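Local structure of Amy13K (Eubacterium rectale DSM 17629, 6B3P) at residues A[28-36]-A[60-69]; A[113-121]-A[131-141]. The protein binds malto-oligosaccharides through two family 26 carbohydrate-binding modules of a surface-anchored alpha-amylase, probably holding the enzyme on starch in the human gut. All coordinates share one frame; numbering follows the deposited sequence.

Contact 1. Residues A[28-36]-A[60-69]; sequences GEWPGKTMT and ILNDDGHGNQ. With GLC (alpha-D-glucopyranose), chain C; GLC (alpha-D-glucopyranose), chain B; FMT (formic acid), chain P; FMT (formic acid), chain S.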
loop_
_atom_site.group_PDB
_atom_site.type_symbol
_atom_site.label_atom_id
_atom_site.label_comp_id
_atom_site.label_asym_id
_atom_site.label_seq_id
_atom_site.Cartn_x
_atom_site.Cartn_y
_atom_site.Cartn_z
ATOM N N GLY A 28 -3.563 7.486 -16.095
ATOM C CA GLY A 28 -2.745 8.175 -17.079
ATOM C C GLY A 28 -3.106 7.801 -18.501
ATOM O O GLY A 28 -3.871 6.865 -18.728
ATOM N N GLU A 29 -2.566 8.551 -19.458
ATOM C CA GLU A 29 -2.753 8.240 -20.871
ATOM C C GLU A 29 -2.253 6.833 -21.167
ATOM O O GLU A 29 -1.448 6.284 -20.413
ATOM C CB GLU A 29 -2.019 9.251 -21.756
ATOM C CG GLU A 29 -2.627 10.646 -21.761
ATOM C CD GLU A 29 -1.946 11.575 -22.749
ATOM O OE1 GLU A 29 -1.041 11.116 -23.479
ATOM O OE2 GLU A 29 -2.315 12.767 -22.796
ATOM N N TRP A 30 -2.734 6.256 -22.264
ATOM C CA TRP A 30 -2.306 4.929 -22.698
ATOM C C TRP A 30 -0.778 4.843 -22.677
ATOM O O TRP A 30 -0.106 5.774 -23.123
ATOM C CB TRP A 30 -2.843 4.631 -24.102
ATOM C CG TRP A 30 -2.510 3.255 -24.571
ATOM C CD1 TRP A 30 -1.479 2.892 -25.388
ATOM C CD2 TRP A 30 -3.204 2.047 -24.237
ATOM N NE1 TRP A 30 -1.489 1.531 -25.586
ATOM C CE2 TRP A 30 -2.538 0.989 -24.890
ATOM C CE3 TRP A 30 -4.319 1.757 -23.446
ATOM C CZ2 TRP A 30 -2.956 -0.336 -24.779
ATOM C CZ3 TRP A 30 -4.733 0.441 -23.338
ATOM C CH2 TRP A 30 -4.052 -0.589 -24.000
ATOM N N PRO A 31 -0.214 3.733 -22.164
ATOM C CA PRO A 31 -0.807 2.471 -21.696
ATOM C C PRO A 31 -1.267 2.447 -20.235
ATOM O O PRO A 31 -1.589 1.374 -19.726
ATOM C CB PRO A 31 0.337 1.476 -21.899
ATOM C CG PRO A 31 1.560 2.285 -21.645
ATOM C CD PRO A 31 1.259 3.668 -22.165
ATOM N N GLY A 32 -1.302 3.599 -19.572
ATOM C CA GLY A 32 -1.735 3.660 -18.186
ATOM C C GLY A 32 -0.576 3.568 -17.214
ATOM O O GLY A 32 0.527 4.024 -17.511
ATOM N N LYS A 33 -0.831 2.972 -16.051
ATOM C CA LYS A 33 0.164 2.903 -14.986
ATOM C C LYS A 33 0.874 1.555 -14.937
ATOM O O LYS A 33 0.239 0.504 -14.861
ATOM C CB LYS A 33 -0.489 3.184 -13.634
ATOM C CG LYS A 33 0.510 3.318 -12.505
ATOM C CD LYS A 33 -0.140 3.829 -11.238
ATOM C CE LYS A 33 0.893 4.065 -10.149
ATOM N NZ LYS A 33 0.269 4.479 -8.864
ATOM N N THR A 34 2.203 1.602 -14.968
ATOM C CA THR A 34 3.021 0.394 -14.909
ATOM C C THR A 34 2.803 -0.333 -13.590
ATOM O O THR A 34 2.777 0.286 -12.526
ATOM C CB THR A 34 4.526 0.713 -15.067
ATOM O OG1 THR A 34 4.742 1.417 -16.295
ATOM C CG2 THR A 34 5.368 -0.569 -15.062
ATOM N N MET A 35 2.642 -1.649 -13.675
ATOM C CA MET A 35 2.449 -2.485 -12.497
ATOM C C MET A 35 3.785 -3.067 -12.052
ATOM O O MET A 35 4.540 -3.608 -12.862
ATOM C CB MET A 35 1.445 -3.597 -12.797
ATOM C CG MET A 35 0.161 -3.095 -13.436
ATOM S SD MET A 35 -1.033 -4.390 -13.801
ATOM C CE MET A 35 -1.628 -4.784 -12.160
ATOM N N THR A 36 4.068 -2.950 -10.758
ATOM C CA THR A 36 5.350 -3.372 -10.203
ATOM C C THR A 36 5.274 -4.813 -9.715
ATOM O O THR A 36 4.236 -5.252 -9.220
ATOM C CB THR A 36 5.785 -2.456 -9.036
ATOM O OG1 THR A 36 5.768 -1.091 -9.468
ATOM C CG2 THR A 36 7.186 -2.813 -8.544
ATOM N N ILE A 60 -8.175 -1.996 -18.839
ATOM C CA ILE A 60 -7.466 -2.729 -19.881
ATOM C C ILE A 60 -6.054 -3.038 -19.407
ATOM O O ILE A 60 -5.231 -2.136 -19.242
ATOM C CB ILE A 60 -7.408 -1.945 -21.208
ATOM C CG1 ILE A 60 -8.816 -1.784 -21.784
ATOM C CG2 ILE A 60 -6.514 -2.668 -22.223
ATOM C CD1 ILE A 60 -8.890 -0.869 -22.992
ATOM N N LEU A 61 -5.791 -4.319 -19.173
ATOM C CA LEU A 61 -4.448 -4.789 -18.866
ATOM C C LEU A 61 -3.677 -4.952 -20.174
ATOM O O LEU A 61 -4.219 -5.443 -21.164
ATOM C CB LEU A 61 -4.505 -6.104 -18.086
ATOM C CG LEU A 61 -5.139 -6.007 -16.694
ATOM C CD1 LEU A 61 -5.531 -7.385 -16.178
ATOM C CD2 LEU A 61 -4.188 -5.322 -15.721
ATOM N N ASN A 62 -2.416 -4.532 -20.173
ATOM C CA ASN A 62 -1.620 -4.473 -21.397
ATOM C C ASN A 62 -0.134 -4.658 -21.094
ATOM O O ASN A 62 0.261 -4.675 -19.931
ATOM C CB ASN A 62 -1.862 -3.141 -22.115
ATOM C CG ASN A 62 -1.450 -1.943 -21.279
ATOM O OD1 ASN A 62 -0.268 -1.741 -21.010
ATOM N ND2 ASN A 62 -2.428 -1.131 -20.876
ATOM N N ASP A 63 0.688 -4.794 -22.135
ATOM C CA ASP A 63 2.128 -4.971 -21.942
ATOM C C ASP A 63 2.871 -3.637 -22.019
ATOM O O ASP A 63 3.965 -3.551 -22.578
ATOM C CB ASP A 63 2.700 -5.969 -22.962
ATOM C CG ASP A 63 2.486 -5.543 -24.404
ATOM O OD1 ASP A 63 1.940 -4.448 -24.652
ATOM O OD2 ASP A 63 2.880 -6.318 -25.301
ATOM N N ASP A 64 2.255 -2.603 -21.452
ATOM C CA ASP A 64 2.903 -1.310 -21.236
ATOM C C ASP A 64 3.366 -0.635 -22.529
ATOM O O ASP A 64 4.470 -0.093 -22.594
ATOM C CB ASP A 64 4.091 -1.480 -20.281
ATOM C CG ASP A 64 4.443 -0.195 -19.540
ATOM O OD1 ASP A 64 3.708 0.806 -19.668
ATOM O OD2 ASP A 64 5.453 -0.191 -18.803
ATOM N N GLY A 65 2.518 -0.665 -23.553
ATOM C CA GLY A 65 2.763 0.095 -24.766
ATOM C C GLY A 65 3.514 -0.648 -25.855
ATOM O O GLY A 65 4.051 -0.015 -26.766
ATOM N N HIS A 66 3.542 -1.977 -25.778
ATOM C CA HIS A 66 4.313 -2.786 -26.722
ATOM C C HIS A 66 3.435 -3.690 -27.588
ATOM O O HIS A 66 3.872 -4.752 -28.033
ATOM C CB HIS A 66 5.354 -3.617 -25.964
ATOM C CG HIS A 66 6.442 -2.793 -25.347
ATOM N ND1 HIS A 66 6.541 -2.580 -23.989
ATOM C CD2 HIS A 66 7.473 -2.117 -25.909
ATOM C CE1 HIS A 66 7.588 -1.813 -23.740
ATOM N NE2 HIS A 66 8.170 -1.518 -24.888
ATOM N N GLY A 67 2.195 -3.265 -27.821
ATOM C CA GLY A 67 1.379 -3.834 -28.882
ATOM C C GLY A 67 0.336 -4.866 -28.495
ATOM O O GLY A 67 -0.413 -5.327 -29.360
ATOM N N ASN A 68 0.274 -5.234 -27.219
ATOM C CA ASN A 68 -0.664 -6.264 -26.777
ATOM C C ASN A 68 -1.479 -5.858 -25.558
ATOM O O ASN A 68 -0.951 -5.294 -24.601
ATOM C CB ASN A 68 0.094 -7.557 -26.482
ATOM C CG ASN A 68 0.903 -8.029 -27.667
ATOM O OD1 ASN A 68 2.130 -7.941 -27.675
ATOM N ND2 ASN A 68 0.216 -8.528 -28.683
ATOM N N GLN A 69 -2.772 -6.160 -25.604
ATOM C CA GLN A 69 -3.679 -5.838 -24.510
ATOM C C GLN A 69 -4.794 -6.869 -24.404
ATOM O O GLN A 69 -5.194 -7.473 -25.402
ATOM C CB GLN A 69 -4.284 -4.453 -24.713
ATOM C CG GLN A 69 -5.255 -4.411 -25.866
ATOM C CD GLN A 69 -5.636 -3.004 -26.264
ATOM O OE1 GLN A 69 -4.798 -2.215 -26.713
ATOM N NE2 GLN A 69 -6.912 -2.680 -26.099
HETATM C C1 GLC C . -4.781 2.652 -27.410
HETATM C C2 GLC C . -5.370 1.309 -27.029
HETATM C C3 GLC C . -6.885 1.435 -26.988
HETATM C C4 GLC C . -7.325 2.584 -26.101
HETATM C C5 GLC C . -6.607 3.853 -26.495
HETATM C C6 GLC C . -7.000 4.972 -25.544
HETATM O O2 GLC C . -4.935 0.299 -27.909
HETATM O O3 GLC C . -7.467 0.259 -26.525
HETATM O O4 GLC C . -8.718 2.747 -26.177
HETATM O O5 GLC C . -5.232 3.621 -26.481
HETATM O O6 GLC C . -6.273 6.152 -25.711
HETATM C C1 GLC B . -9.455 2.313 -25.043
HETATM C C2 GLC B . -10.630 1.475 -25.472
HETATM C C3 GLC B . -11.739 2.320 -26.067
HETATM C C4 GLC B . -12.060 3.493 -25.154
HETATM C C5 GLC B . -10.794 4.229 -24.750
HETATM C C6 GLC B . -11.017 5.388 -23.785
HETATM O O2 GLC B . -10.155 0.519 -26.363
HETATM O O3 GLC B . -12.868 1.542 -26.323
HETATM O O4 GLC B . -12.966 4.332 -25.833
HETATM O O5 GLC B . -9.905 3.318 -24.176
HETATM O O6 GLC B . -9.854 6.095 -23.454
HETATM C C FMT P . -0.245 -1.093 -27.327
HETATM O O1 FMT P . 0.792 -0.516 -27.052
HETATM O O2 FMT P . -1.002 -0.652 -28.182
HETATM C C FMT S . 2.105 1.308 -7.536
HETATM O O1 FMT S . 1.078 1.552 -8.149
HETATM O O2 FMT S . 2.076 1.002 -6.349
HETATM O O HOH W 1 3.171 3.121 -18.247
#
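Part of the glycan-binding site of the first family 26 module is formed here, where the loop carrying Trp30 and the cis-linked Pro31 packs on the end of strand 57-62. Trp30 is the platform for the sugar: one glucose (chain C) lies over the indole with its O5-C1-C2 side nearest, C2 above the ring centre, while Asn62 ND2 sits over the opposite face, 3.6 Å from Trp30 CH2. Ile60 CG2 meets the ring edge in its plane, 3.7 Å from Trp30 CH2, and Tyr18 makes an edge-to-face pair with the same indole. Gln69 grips that glucose twice: OE1 accepts from glucose O2 at 2.8 Å and NE2 donates to O3 at 3.0 Å. Asn62 joins the loops behind the platform. With CG wedged between its backbone N and carbonyl carbon (chi1 62°), its ND2 gives a nearly straight bond to Pro31 O (2.9 Å, 165°), and OD1 accepts from Asp64 N on a lone pair, an Asx turn. The Pro31 ring leans on this turn, CG 3.3 Å from Asp64 OD1. Beyond the proline, one water donates to Gly32 O and to Asp64 OD1 (2.8 Å) and accepts from Thr34 OG1.

Contact 2. Residues A[113-121]-A[131-141]; sequences GSTIYNYMW and GVGKEWPGGQI. With GLC (alpha-D-glucopyranose), chain D; GLC (alpha-D-glucopyranose), chain E; EDO (1,2-ethanediol), chain G.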
loop_
_atom_site.group_PDB
_atom_site.type_symbol
_atom_site.label_atom_id
_atom_site.label_comp_id
_atom_site.label_asym_id
_atom_site.label_seq_id
_atom_site.Cartn_x
_atom_site.Cartn_y
_atom_site.Cartn_z
ATOM N N GLY A 113 17.153 11.455 17.223
ATOM C CA GLY A 113 18.156 10.414 17.365
ATOM C C GLY A 113 18.132 9.395 16.242
ATOM O O GLY A 113 17.477 9.604 15.220
ATOM N N SER A 114 18.847 8.290 16.439
ATOM C CA SER A 114 19.002 7.266 15.409
ATOM C C SER A 114 18.434 5.922 15.865
ATOM O O SER A 114 18.430 4.951 15.105
ATOM C CB SER A 114 20.477 7.117 15.031
ATOM O OG SER A 114 21.244 6.643 16.126
ATOM N N THR A 115 17.960 5.876 17.108
ATOM C CA THR A 115 17.287 4.697 17.640
ATOM C C THR A 115 15.787 4.948 17.668
ATOM O O THR A 115 15.287 5.681 18.524
ATOM C CB THR A 115 17.779 4.339 19.052
ATOM O OG1 THR A 115 17.740 5.503 19.888
ATOM C CG2 THR A 115 19.199 3.793 18.998
ATOM N N ILE A 116 15.079 4.336 16.723
ATOM C CA ILE A 116 13.650 4.561 16.552
ATOM C C ILE A 116 12.867 3.289 16.850
ATOM O O ILE A 116 13.311 2.183 16.534
ATOM C CB ILE A 116 13.324 5.038 15.121
ATOM C CG1 ILE A 116 14.221 6.218 14.730
ATOM C CG2 ILE A 116 11.850 5.416 14.999
ATOM C CD1 ILE A 116 14.069 7.440 15.619
ATOM N N TYR A 117 11.699 3.464 17.459
ATOM C CA TYR A 117 10.827 2.355 17.823
ATOM C C TYR A 117 9.449 2.528 17.195
ATOM O O TYR A 117 9.029 3.645 16.897
ATOM C CB TYR A 117 10.684 2.258 19.344
ATOM C CG TYR A 117 11.969 1.969 20.081
ATOM C CD1 TYR A 117 12.854 2.991 20.401
ATOM C CD2 TYR A 117 12.290 0.677 20.471
ATOM C CE1 TYR A 117 14.028 2.730 21.081
ATOM C CE2 TYR A 117 13.458 0.405 21.152
ATOM C CZ TYR A 117 14.324 1.436 21.455
ATOM O OH TYR A 117 15.491 1.173 22.134
ATOM N N ASN A 118 8.752 1.414 16.993
ATOM C CA ASN A 118 7.339 1.450 16.639
ATOM C C ASN A 118 6.520 0.639 17.626
ATOM O O ASN A 118 6.775 -0.549 17.830
ATOM C CB ASN A 118 7.108 0.925 15.224
ATOM C CG ASN A 118 5.656 1.038 14.795
ATOM O OD1 ASN A 118 4.870 0.107 14.968
ATOM N ND2 ASN A 118 5.290 2.189 14.246
ATOM N N TYR A 119 5.543 1.295 18.241
ATOM C CA TYR A 119 4.635 0.648 19.176
ATOM C C TYR A 119 3.295 0.431 18.485
ATOM O O TYR A 119 2.768 1.352 17.869
ATOM C CB TYR A 119 4.475 1.500 20.435
ATOM C CG TYR A 119 3.439 0.981 21.397
ATOM C CD1 TYR A 119 3.729 -0.062 22.263
ATOM C CD2 TYR A 119 2.170 1.535 21.441
ATOM C CE1 TYR A 119 2.785 -0.541 23.141
ATOM C CE2 TYR A 119 1.216 1.062 22.317
ATOM C CZ TYR A 119 1.529 0.021 23.165
ATOM O OH TYR A 119 0.588 -0.460 24.050
ATOM N N MET A 120 2.758 -0.785 18.584
ATOM C CA MET A 120 1.574 -1.177 17.817
ATOM C C MET A 120 0.527 -1.884 18.675
ATOM O O MET A 120 0.864 -2.682 19.552
ATOM C CB MET A 120 1.989 -2.089 16.657
ATOM C CG MET A 120 0.875 -2.408 15.668
ATOM S SD MET A 120 -0.213 -3.747 16.199
ATOM C CE MET A 120 0.883 -5.162 16.092
ATOM N N TRP A 121 -0.743 -1.589 18.408
ATOM C CA TRP A 121 -1.848 -2.276 19.066
ATOM C C TRP A 121 -3.082 -2.327 18.169
ATOM O O TRP A 121 -3.237 -1.513 17.259
ATOM C CB TRP A 121 -2.194 -1.595 20.396
ATOM C CG TRP A 121 -2.901 -0.268 20.271
ATOM C CD1 TRP A 121 -4.236 -0.029 20.453
ATOM C CD2 TRP A 121 -2.309 1.001 19.953
ATOM N NE1 TRP A 121 -4.509 1.303 20.264
ATOM C CE2 TRP A 121 -3.344 1.957 19.957
ATOM C CE3 TRP A 121 -1.008 1.418 19.664
ATOM C CZ2 TRP A 121 -3.117 3.305 19.682
ATOM C CZ3 TRP A 121 -0.785 2.756 19.391
ATOM C CH2 TRP A 121 -1.834 3.683 19.404
ATOM N N GLY A 131 6.802 -4.482 16.437
ATOM C CA GLY A 131 6.182 -4.134 17.702
ATOM C C GLY A 131 5.182 -5.114 18.284
ATOM O O GLY A 131 4.630 -4.845 19.352
ATOM N N VAL A 132 4.935 -6.240 17.618
ATOM C CA VAL A 132 3.912 -7.158 18.116
ATOM C C VAL A 132 4.395 -7.812 19.412
ATOM O O VAL A 132 5.564 -8.180 19.537
ATOM C CB VAL A 132 3.509 -8.250 17.061
ATOM C CG1 VAL A 132 3.200 -7.601 15.704
ATOM C CG2 VAL A 132 4.550 -9.384 16.921
ATOM N N GLY A 133 3.498 -7.913 20.390
ATOM C CA GLY A 133 3.815 -8.527 21.668
ATOM C C GLY A 133 4.860 -7.770 22.472
ATOM O O GLY A 133 5.551 -8.361 23.304
ATOM N N LYS A 134 4.979 -6.467 22.223
ATOM C CA LYS A 134 5.924 -5.624 22.952
ATOM C C LYS A 134 5.247 -4.412 23.577
ATOM O O LYS A 134 4.527 -3.672 22.908
ATOM C CB LYS A 134 7.053 -5.162 22.027
ATOM C CG LYS A 134 7.997 -6.281 21.623
ATOM C CD LYS A 134 9.215 -5.770 20.875
ATOM C CE LYS A 134 10.122 -6.928 20.501
ATOM N NZ LYS A 134 11.286 -6.505 19.679
ATOM N N GLU A 135 5.494 -4.217 24.868
ATOM C CA GLU A 135 4.992 -3.049 25.576
ATOM C C GLU A 135 5.825 -1.844 25.169
ATOM O O GLU A 135 6.865 -1.999 24.528
ATOM C CB GLU A 135 5.046 -3.267 27.087
ATOM C CG GLU A 135 4.138 -4.381 27.571
ATOM C CD GLU A 135 4.234 -4.604 29.066
ATOM O OE1 GLU A 135 4.861 -3.772 29.755
ATOM O OE2 GLU A 135 3.682 -5.613 29.553
ATOM N N TRP A 136 5.361 -0.651 25.530
ATOM C CA TRP A 136 6.082 0.584 25.228
ATOM C C TRP A 136 7.561 0.438 25.598
ATOM O O TRP A 136 7.877 -0.098 26.661
ATOM C CB TRP A 136 5.455 1.757 25.982
ATOM C CG TRP A 136 6.000 3.082 25.567
ATOM C CD1 TRP A 136 6.978 3.800 26.189
ATOM C CD2 TRP A 136 5.605 3.847 24.423
ATOM N NE1 TRP A 136 7.213 4.968 25.505
ATOM C CE2 TRP A 136 6.385 5.019 24.416
ATOM C CE3 TRP A 136 4.669 3.651 23.401
ATOM C CZ2 TRP A 136 6.253 5.996 23.430
ATOM C CZ3 TRP A 136 4.541 4.620 22.423
ATOM C CH2 TRP A 136 5.329 5.779 22.444
ATOM N N PRO A 137 8.481 0.910 24.734
ATOM C CA PRO A 137 8.345 1.718 23.516
ATOM C C PRO A 137 8.027 0.917 22.250
ATOM O O PRO A 137 8.030 1.483 21.156
ATOM C CB PRO A 137 9.722 2.367 23.400
ATOM C CG PRO A 137 10.639 1.303 23.880
ATOM C CD PRO A 137 9.894 0.565 24.977
ATOM N N GLY A 138 7.762 -0.377 22.399
ATOM C CA GLY A 138 7.509 -1.237 21.258
ATOM C C GLY A 138 8.779 -1.891 20.747
ATOM O O GLY A 138 9.693 -2.174 21.522
ATOM N N GLY A 139 8.834 -2.126 19.438
ATOM C CA GLY A 139 9.980 -2.764 18.814
ATOM C C GLY A 139 10.842 -1.775 18.055
ATOM O O GLY A 139 10.330 -0.848 17.432
ATOM N N GLN A 140 12.155 -1.975 18.105
ATOM C CA GLN A 140 13.082 -1.105 17.390
ATOM C C GLN A 140 13.062 -1.433 15.903
ATOM O O GLN A 140 12.991 -2.601 15.521
ATOM C CB GLN A 140 14.500 -1.242 17.946
ATOM C CG GLN A 140 15.507 -0.325 17.270
ATOM C CD GLN A 140 16.879 -0.378 17.910
ATOM O OE1 GLN A 140 17.125 -1.173 18.817
ATOM N NE2 GLN A 140 17.782 0.474 17.440
ATOM N N ILE A 141 13.125 -0.396 15.073
ATOM C CA ILE A 141 13.042 -0.557 13.625
ATOM C C ILE A 141 14.280 -0.002 12.926
ATOM O O ILE A 141 14.935 0.910 13.430
ATOM C CB ILE A 141 11.783 0.133 13.066
ATOM C CG1 ILE A 141 11.792 1.631 13.396
ATOM C CG2 ILE A 141 10.536 -0.543 13.628
ATOM C CD1 ILE A 141 10.636 2.406 12.785
HETATM C C1 GLC D . 3.301 5.168 26.581
HETATM C C2 GLC D . 2.958 6.139 25.464
HETATM C C3 GLC D . 1.497 6.142 25.147
HETATM C C4 GLC D . 1.037 4.739 24.905
HETATM C C5 GLC D . 1.388 3.853 26.079
HETATM C C6 GLC D . 0.987 2.421 25.846
HETATM O O1 GLC D . 2.883 5.634 27.867
HETATM O O2 GLC D . 3.318 7.438 25.804
HETATM O O3 GLC D . 1.235 6.904 23.991
HETATM O O4 GLC D . -0.356 4.767 24.702
HETATM O O5 GLC D . 2.762 3.899 26.273
HETATM O O6 GLC D . 1.145 1.638 26.988
HETATM C C1 GLC E . -0.768 4.412 23.395
HETATM C C2 GLC E . -1.785 5.419 22.937
HETATM C C3 GLC E . -3.088 5.227 23.671
HETATM C C4 GLC E . -3.545 3.800 23.568
HETATM C C5 GLC E . -2.456 2.881 24.056
HETATM C C6 GLC E . -2.864 1.428 23.959
HETATM O O2 GLC E . -1.277 6.716 23.113
HETATM O O3 GLC E . -4.067 6.051 23.120
HETATM O O4 GLC E . -4.770 3.633 24.270
HETATM O O5 GLC E . -1.300 3.112 23.291
HETATM O O6 GLC E . -1.907 0.542 24.481
HETATM C C1 EDO G . 8.649 7.957 26.159
HETATM O O1 EDO G . 9.554 6.852 26.035
HETATM C C2 EDO G . 8.447 8.618 24.799
HETATM O O2 EDO G . 9.482 8.207 23.897
HETATM O O HOH W 2 16.442 2.178 15.589
HETATM O O HOH W 3 4.180 -2.516 20.303
#
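Trp136 and Tyr119 form an offset edge-to-face pair, the indole edge turned to one face of the phenol ring with planes at 62° and Trp136 CE3 3.6 Å from Tyr119 CG. One indole face carries a glucose (chain D), its C1 above the rim, and Pro137 CB lies against the opposite face; at the indole edge, NE1 donates to ethanediol O1. Tyr119 extends with CG anti to its backbone N (chi1 174°), which carries OH to the second glucose (chain E), 2.7 Å from its O6 in the ring plane. That sugar also rests on a face of Trp121. The Tyr117 ring is sandwiched: Pro137 CG makes a CH-pi contact over one face, 4.0 Å from the ring centroid, and Gln140 CG lies over the other. Replacing Trp136 by an alanine would probably leave the chain D glucose without its stacking surface and the face of Tyr119 without its edge partner. The backbones pair antiparallel: Asn118 N donates to Gly139 O (2.8 Å) and Gly139 N to Asn118 O (3.1 Å). Gly138 CA lies 3.6 Å from Asn118 O in a CA-H...O contact. One water accepts from Met120 N and lies within hydrogen-bonding distance of Gly131 O and Lys134 O, between the strand and the turn. In this starch-binding module the pair forms one side of a four-stranded antiparallel sheet: 139-141 is its outer strand, 163-168 flanks 116-121 on the other side, and from strand 150-157 of another sheet Tyr151 packs against Ile116 and Ile141, Tyr155 against Met120 and Val132.

In the fold
From the N terminus, strand 16-20 precedes contact 1, which brings the loop before strand 33-37 against the end of strand 57-62; strand 44-50 lies in the part of the chain closed off between them. Strand 16-20 stands between those two strands in the first module's sheet, so the contact bridges across it. Strands 82-87 and 91-92 complete that sheet; further on, contact 2, in the second module, closes a shorter loop and joins neighbouring strands 116-121 and 139-141. The contacts follow in series, neither nesting nor crossing. Their centres are about 41 Å apart, on opposite sides of the chain's centre, and each module holds its own bound glycan.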